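Local coordinates for putative glucosidase lplD, ALPHA-GALACTURONIDASE (Bacillus subtilis, PDB 3FEF), which hydrolyses alpha-1,4-linked galacturonosides such as di-galacturonate, releasing alpha-D-galacturonate with the help of NAD(+) and a manganese ion, at residues A180-E185 / R225-H230; G269-A274 / H291-S296. All coordinates share one frame; numbering follows the deposited sequence.

Contact 1. Residues A180-E185 / R225-H230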
loop_
_atom_site.group_PDB
_atom_site.type_symbol
_atom_site.label_atom_id
_atom_site.label_comp_id
_atom_site.label_asym_id
_atom_site.label_seq_id
_atom_site.Cartn_x
_atom_site.Cartn_y
_atom_site.Cartn_z
ATOM N N ALA A 180 34.596 12.651 -8.372
ATOM C CA ALA A 180 35.976 12.292 -8.039
ATOM C C ALA A 180 36.931 13.458 -8.360
ATOM O O ALA A 180 37.807 13.777 -7.570
ATOM C CB ALA A 180 36.408 11.020 -8.752
ATOM N N GLU A 181 36.743 14.110 -9.502
ATOM C CA GLU A 181 37.598 15.234 -9.862
ATOM C C GLU A 181 37.398 16.443 -8.949
ATOM O O GLU A 181 38.348 17.200 -8.687
ATOM C CB GLU A 181 37.435 15.606 -11.335
ATOM C CG GLU A 181 37.933 14.495 -12.263
ATOM C CD GLU A 181 38.028 14.916 -13.703
ATOM O OE1 GLU A 181 37.953 16.130 -13.989
ATOM O OE2 GLU A 181 38.171 14.022 -14.560
HETATM N N MSE A 182 36.177 16.603 -8.443
HETATM C CA MSE A 182 35.878 17.678 -7.511
HETATM C C MSE A 182 36.616 17.462 -6.194
HETATM O O MSE A 182 37.146 18.402 -5.616
HETATM C CB MSE A 182 34.367 17.780 -7.281
HETATM C CG MSE A 182 33.969 18.521 -6.025
HETATM SE SE MSE A 182 32.076 18.167 -5.539
HETATM C CE MSE A 182 32.346 16.444 -4.643
ATOM N N VAL A 183 36.635 16.218 -5.727
ATOM C CA VAL A 183 37.402 15.826 -4.549
ATOM C C VAL A 183 38.883 16.215 -4.677
ATOM O O VAL A 183 39.461 16.800 -3.762
ATOM C CB VAL A 183 37.321 14.308 -4.326
ATOM C CG1 VAL A 183 38.319 13.861 -3.260
ATOM C CG2 VAL A 183 35.868 13.882 -3.962
ATOM N N THR A 184 39.490 15.870 -5.804
ATOM C CA THR A 184 40.855 16.269 -6.082
ATOM C C THR A 184 41.004 17.792 -6.122
ATOM O O THR A 184 41.884 18.356 -5.481
ATOM C CB THR A 184 41.334 15.719 -7.421
ATOM O OG1 THR A 184 41.242 14.295 -7.403
ATOM C CG2 THR A 184 42.789 16.124 -7.670
ATOM N N GLU A 185 40.141 18.462 -6.868
ATOM C CA GLU A 185 40.266 19.905 -6.976
ATOM C C GLU A 185 39.923 20.677 -5.708
ATOM O O GLU A 185 40.489 21.731 -5.471
ATOM C CB GLU A 185 39.453 20.456 -8.132
ATOM C CG GLU A 185 39.894 21.857 -8.482
ATOM C CD GLU A 185 38.745 22.744 -8.841
ATOM O OE1 GLU A 185 38.182 22.553 -9.942
ATOM O OE2 GLU A 185 38.412 23.639 -8.024
ATOM N N ARG A 225 28.072 21.587 -3.012
ATOM C CA ARG A 225 27.404 22.869 -2.872
ATOM C C ARG A 225 28.398 24.032 -3.091
ATOM O O ARG A 225 28.105 24.963 -3.839
ATOM C CB ARG A 225 26.667 22.983 -1.527
ATOM C CG ARG A 225 26.116 24.394 -1.251
ATOM C CD ARG A 225 24.915 24.412 -0.291
ATOM N NE ARG A 225 24.849 23.270 0.627
ATOM C CZ ARG A 225 25.817 22.914 1.476
ATOM N NH1 ARG A 225 25.638 21.866 2.273
ATOM N NH2 ARG A 225 26.969 23.592 1.530
ATOM N N GLU A 226 29.575 23.953 -2.476
ATOM C CA GLU A 226 30.634 24.960 -2.706
ATOM C C GLU A 226 31.075 24.977 -4.148
ATOM O O GLU A 226 31.190 26.028 -4.778
ATOM C CB GLU A 226 31.847 24.697 -1.802
ATOM C CG GLU A 226 31.605 25.150 -0.364
ATOM C CD GLU A 226 32.321 24.295 0.661
ATOM O OE1 GLU A 226 33.341 23.673 0.312
ATOM O OE2 GLU A 226 31.871 24.242 1.823
ATOM N N PHE A 227 31.330 23.778 -4.654
ATOM C CA PHE A 227 31.717 23.549 -6.021
ATOM C C PHE A 227 30.738 24.210 -6.985
ATOM O O PHE A 227 31.127 24.839 -7.963
ATOM C CB PHE A 227 31.706 22.039 -6.236
ATOM C CG PHE A 227 32.444 21.597 -7.435
ATOM C CD1 PHE A 227 33.750 21.999 -7.634
ATOM C CD2 PHE A 227 31.845 20.728 -8.344
ATOM C CE1 PHE A 227 34.443 21.578 -8.732
ATOM C CE2 PHE A 227 32.528 20.288 -9.453
ATOM C CZ PHE A 227 33.838 20.712 -9.654
ATOM N N SER A 228 29.451 24.047 -6.698
ATOM C CA SER A 228 28.406 24.588 -7.535
ATOM C C SER A 228 28.344 26.110 -7.455
ATOM O O SER A 228 28.040 26.772 -8.446
ATOM C CB SER A 228 27.057 24.009 -7.125
ATOM O OG SER A 228 26.021 24.710 -7.793
ATOM N N ALA A 229 28.618 26.665 -6.274
ATOM C CA ALA A 229 28.579 28.112 -6.114
ATOM C C ALA A 229 29.743 28.725 -6.865
ATOM O O ALA A 229 29.623 29.794 -7.444
ATOM C CB ALA A 229 28.633 28.505 -4.656
ATOM N N HIS A 230 30.872 28.035 -6.871
ATOM C CA HIS A 230 32.028 28.578 -7.530
ATOM C C HIS A 230 31.991 28.493 -9.058
ATOM O O HIS A 230 32.446 29.408 -9.734
ATOM C CB HIS A 230 33.314 27.953 -6.985
ATOM C CG HIS A 230 34.514 28.815 -7.191
ATOM N ND1 HIS A 230 35.515 28.499 -8.087
ATOM C CD2 HIS A 230 34.853 30.011 -6.652
ATOM C CE1 HIS A 230 36.429 29.455 -8.077
ATOM N NE2 HIS A 230 36.051 30.384 -7.215
#
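Met182, a selenomethionine, lies over one face of the Phe227 ring in a Met-aromatic contact that joins helix 171-187 to helix 220-231. Their CA atoms are 7.3 Å apart, the closest pair of the two segments. The main touch is a CH-pi contact: Met182 CG sits 3.7 Å from the centroid of the Phe227 ring and only 12° off its normal. The selenium is placed less squarely, Met182 SE lying 4.4 Å from the same centroid and 35° off the normal. With CG anti to the backbone N (chi1 161°), the Met182 chain reaches out extended over the ring, then bends at chi3, carrying CE off the ring; the same side chain also touches Leu220, Ile223 and Phe224. Glu185, one turn on, comes to the ring's edge, with OE1 4.0 Å from Phe227 CE1. Its OE2 is hydrogen-bonded to the hydroxyl of Tyr231, whose ring also meets that of Phe227. Between the two segments themselves there is no hydrogen bond, so the buried Met182-Phe227 touch is apolar, resting on dispersion and fit. The Glu185-Tyr231 bond adds a polar tie between the same helices and anchors the carboxylate, to which the ring's C-H edge probably adds little.

Contact 2. Residues G269-A274 / H291-S296. With SO4 (sulfate ion), chain E.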
loop_
_atom_site.group_PDB
_atom_site.type_symbol
_atom_site.label_atom_id
_atom_site.label_comp_id
_atom_site.label_asym_id
_atom_site.label_seq_id
_atom_site.Cartn_x
_atom_site.Cartn_y
_atom_site.Cartn_z
ATOM N N GLY A 269 24.142 13.391 -17.784
ATOM C CA GLY A 269 24.688 14.488 -18.574
ATOM C C GLY A 269 23.649 15.591 -18.763
ATOM O O GLY A 269 22.438 15.335 -18.820
ATOM N N ASP A 270 24.131 16.821 -18.843
ATOM C CA ASP A 270 23.300 17.978 -19.099
ATOM C C ASP A 270 22.312 17.744 -20.267
ATOM O O ASP A 270 21.138 18.115 -20.198
ATOM C CB ASP A 270 24.203 19.202 -19.354
ATOM C CG ASP A 270 24.743 19.820 -18.055
ATOM O OD1 ASP A 270 24.795 19.119 -17.012
ATOM O OD2 ASP A 270 25.093 21.027 -18.054
ATOM N N ARG A 271 22.786 17.103 -21.325
ATOM C CA ARG A 271 21.975 16.886 -22.513
ATOM C C ARG A 271 20.739 16.014 -22.227
ATOM O O ARG A 271 19.732 16.113 -22.920
ATOM C CB ARG A 271 22.832 16.271 -23.626
ATOM C CG ARG A 271 23.505 14.954 -23.202
ATOM C CD ARG A 271 24.631 14.535 -24.132
ATOM N NE ARG A 271 24.153 14.165 -25.458
ATOM C CZ ARG A 271 23.934 12.916 -25.866
ATOM N NH1 ARG A 271 23.510 12.684 -27.103
ATOM N NH2 ARG A 271 24.129 11.894 -25.047
ATOM N N HIS A 272 20.819 15.152 -21.222
ATOM C CA HIS A 272 19.685 14.297 -20.870
ATOM C C HIS A 272 18.773 14.976 -19.869
ATOM O O HIS A 272 17.556 14.907 -19.998
ATOM C CB HIS A 272 20.159 12.967 -20.294
ATOM C CG HIS A 272 20.769 12.063 -21.312
ATOM N ND1 HIS A 272 22.085 11.653 -21.250
ATOM C CD2 HIS A 272 20.249 11.502 -22.428
ATOM C CE1 HIS A 272 22.348 10.874 -22.284
ATOM N NE2 HIS A 272 21.247 10.754 -23.006
ATOM N N LEU A 273 19.371 15.627 -18.873
ATOM C CA LEU A 273 18.621 16.310 -17.832
ATOM C C LEU A 273 17.735 17.349 -18.467
ATOM O O LEU A 273 16.587 17.556 -18.052
ATOM C CB LEU A 273 19.581 17.019 -16.860
ATOM C CG LEU A 273 20.454 16.145 -15.945
ATOM C CD1 LEU A 273 21.503 16.990 -15.193
ATOM C CD2 LEU A 273 19.595 15.299 -14.961
ATOM N N ALA A 274 18.296 18.026 -19.461
ATOM C CA ALA A 274 17.632 19.160 -20.089
ATOM C C ALA A 274 16.258 18.808 -20.661
ATOM O O ALA A 274 15.432 19.674 -20.838
ATOM C CB ALA A 274 18.515 19.758 -21.177
ATOM N N HIS A 291 25.406 20.514 -25.831
ATOM C CA HIS A 291 24.945 20.477 -27.217
ATOM C C HIS A 291 23.665 19.670 -27.401
ATOM O O HIS A 291 23.312 18.827 -26.574
ATOM C CB HIS A 291 25.989 19.815 -28.119
ATOM C CG HIS A 291 27.381 20.318 -27.921
ATOM N ND1 HIS A 291 27.938 21.287 -28.726
ATOM C CD2 HIS A 291 28.344 19.963 -27.032
ATOM C CE1 HIS A 291 29.182 21.518 -28.333
ATOM N NE2 HIS A 291 29.456 20.722 -27.314
ATOM N N LEU A 292 22.996 19.908 -28.524
ATOM C CA LEU A 292 21.961 19.011 -28.973
ATOM C C LEU A 292 22.681 17.975 -29.818
ATOM O O LEU A 292 23.791 18.212 -30.259
ATOM C CB LEU A 292 20.943 19.763 -29.816
ATOM C CG LEU A 292 20.410 21.090 -29.283
ATOM C CD1 LEU A 292 19.445 21.667 -30.297
ATOM C CD2 LEU A 292 19.722 20.929 -27.915
ATOM N N THR A 293 22.074 16.819 -30.021
ATOM C CA THR A 293 22.614 15.830 -30.942
ATOM C C THR A 293 21.686 15.712 -32.142
ATOM O O THR A 293 20.636 15.075 -32.050
ATOM C CB THR A 293 22.716 14.448 -30.286
ATOM O OG1 THR A 293 23.592 14.519 -29.159
ATOM C CG2 THR A 293 23.243 13.404 -31.282
ATOM N N PRO A 294 22.075 16.312 -33.276
ATOM C CA PRO A 294 21.236 16.295 -34.473
ATOM C C PRO A 294 21.316 14.926 -35.114
ATOM O O PRO A 294 22.311 14.223 -34.926
ATOM C CB PRO A 294 21.900 17.342 -35.387
ATOM C CG PRO A 294 23.257 17.703 -34.735
ATOM C CD PRO A 294 23.450 16.780 -33.558
ATOM N N ILE A 295 20.305 14.534 -35.881
ATOM C CA ILE A 295 20.335 13.183 -36.447
ATOM C C ILE A 295 21.461 12.982 -37.457
ATOM O O ILE A 295 21.885 11.859 -37.698
ATOM C CB ILE A 295 19.009 12.778 -37.073
ATOM C CG1 ILE A 295 17.922 12.758 -35.994
ATOM C CG2 ILE A 295 19.130 11.396 -37.726
ATOM C CD1 ILE A 295 18.353 12.060 -34.703
ATOM N N SER A 296 21.941 14.071 -38.044
ATOM C CA SER A 296 23.036 13.999 -39.000
ATOM C C SER A 296 24.310 13.523 -38.300
ATOM O O SER A 296 25.104 12.777 -38.872
ATOM C CB SER A 296 23.270 15.370 -39.621
ATOM O OG SER A 296 23.593 16.296 -38.603
HETATM S S SO4 E . 23.634 8.626 -27.330
HETATM O O1 SO4 E . 24.996 8.301 -27.740
HETATM O O2 SO4 E . 23.312 10.010 -27.655
HETATM O O3 SO4 E . 23.526 8.422 -25.892
HETATM O O4 SO4 E . 22.699 7.737 -28.005
HETATM O O HOH W 1 23.665 16.352 -27.202
#
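Arg271 and Thr293 meet through a direct hydrogen bond from Arg271 NH1 to Thr293 OG1, 2.8 Å long with an N-H...O angle of 159°. The hydroxyl oxygen lies at the guanidinium edge, 12° out of its plane. A second, indirect path uses one water: it accepts from Arg271 NE at 2.8 Å and from the Thr293 hydroxyl, OG1 being 2.7 Å away, and donates to His291 O, 2.6 Å away. Thr293 OG1 thus receives NH1 while giving its own proton to the water.

The charged interaction is with a sulfate, probably from the crystallisation liquor. Arg271 NH1 donates to its O2 at 2.7 Å (167°), and a weak bond runs from NH2 to the same oxygen; Arg298 NH1 also binds this anion. The remaining touch is a van der Waals one, Arg271 CB standing 3.9 Å from His291 O. The bend at chi3 turns the guanidinium edge toward Thr293, the water and the sulfate. Replacing Arg271 by a leucine would probably cost the sulfate one of its arginine partners and leave Thr293 OG1 without the NH1 donor and the water without that from NE.

The Arg271 side chain is about 7 Å from that of His170, the probable proton donor, and from the bound magnesium ion, consistent with an anion-binding place beside the active site. Structurally, the contact ties the short helix 270-273, which follows strand 265-266, to the loop leading into helix 295-314, where Ile295 packs against helix 88-96.

How the contacts relate
The two contacts share no helix or strand and follow one another along the chain, their centres 24 Å apart and their nearest atoms about 11 Å apart. Contact 1 lies farther out, 26 Å from the chain centre against 14 Å for contact 2, yet its central pair is buried, whereas contact 2 is only partly buried. The chemistry follows the setting: the helix-helix contact is largely apolar and away from the annotated sites, while contact 2, near the metal, is polar and carried by an arginine, a water and an anion. Contact 1 also spans the two family regions; both segments of contact 2 belong to the C-terminal one.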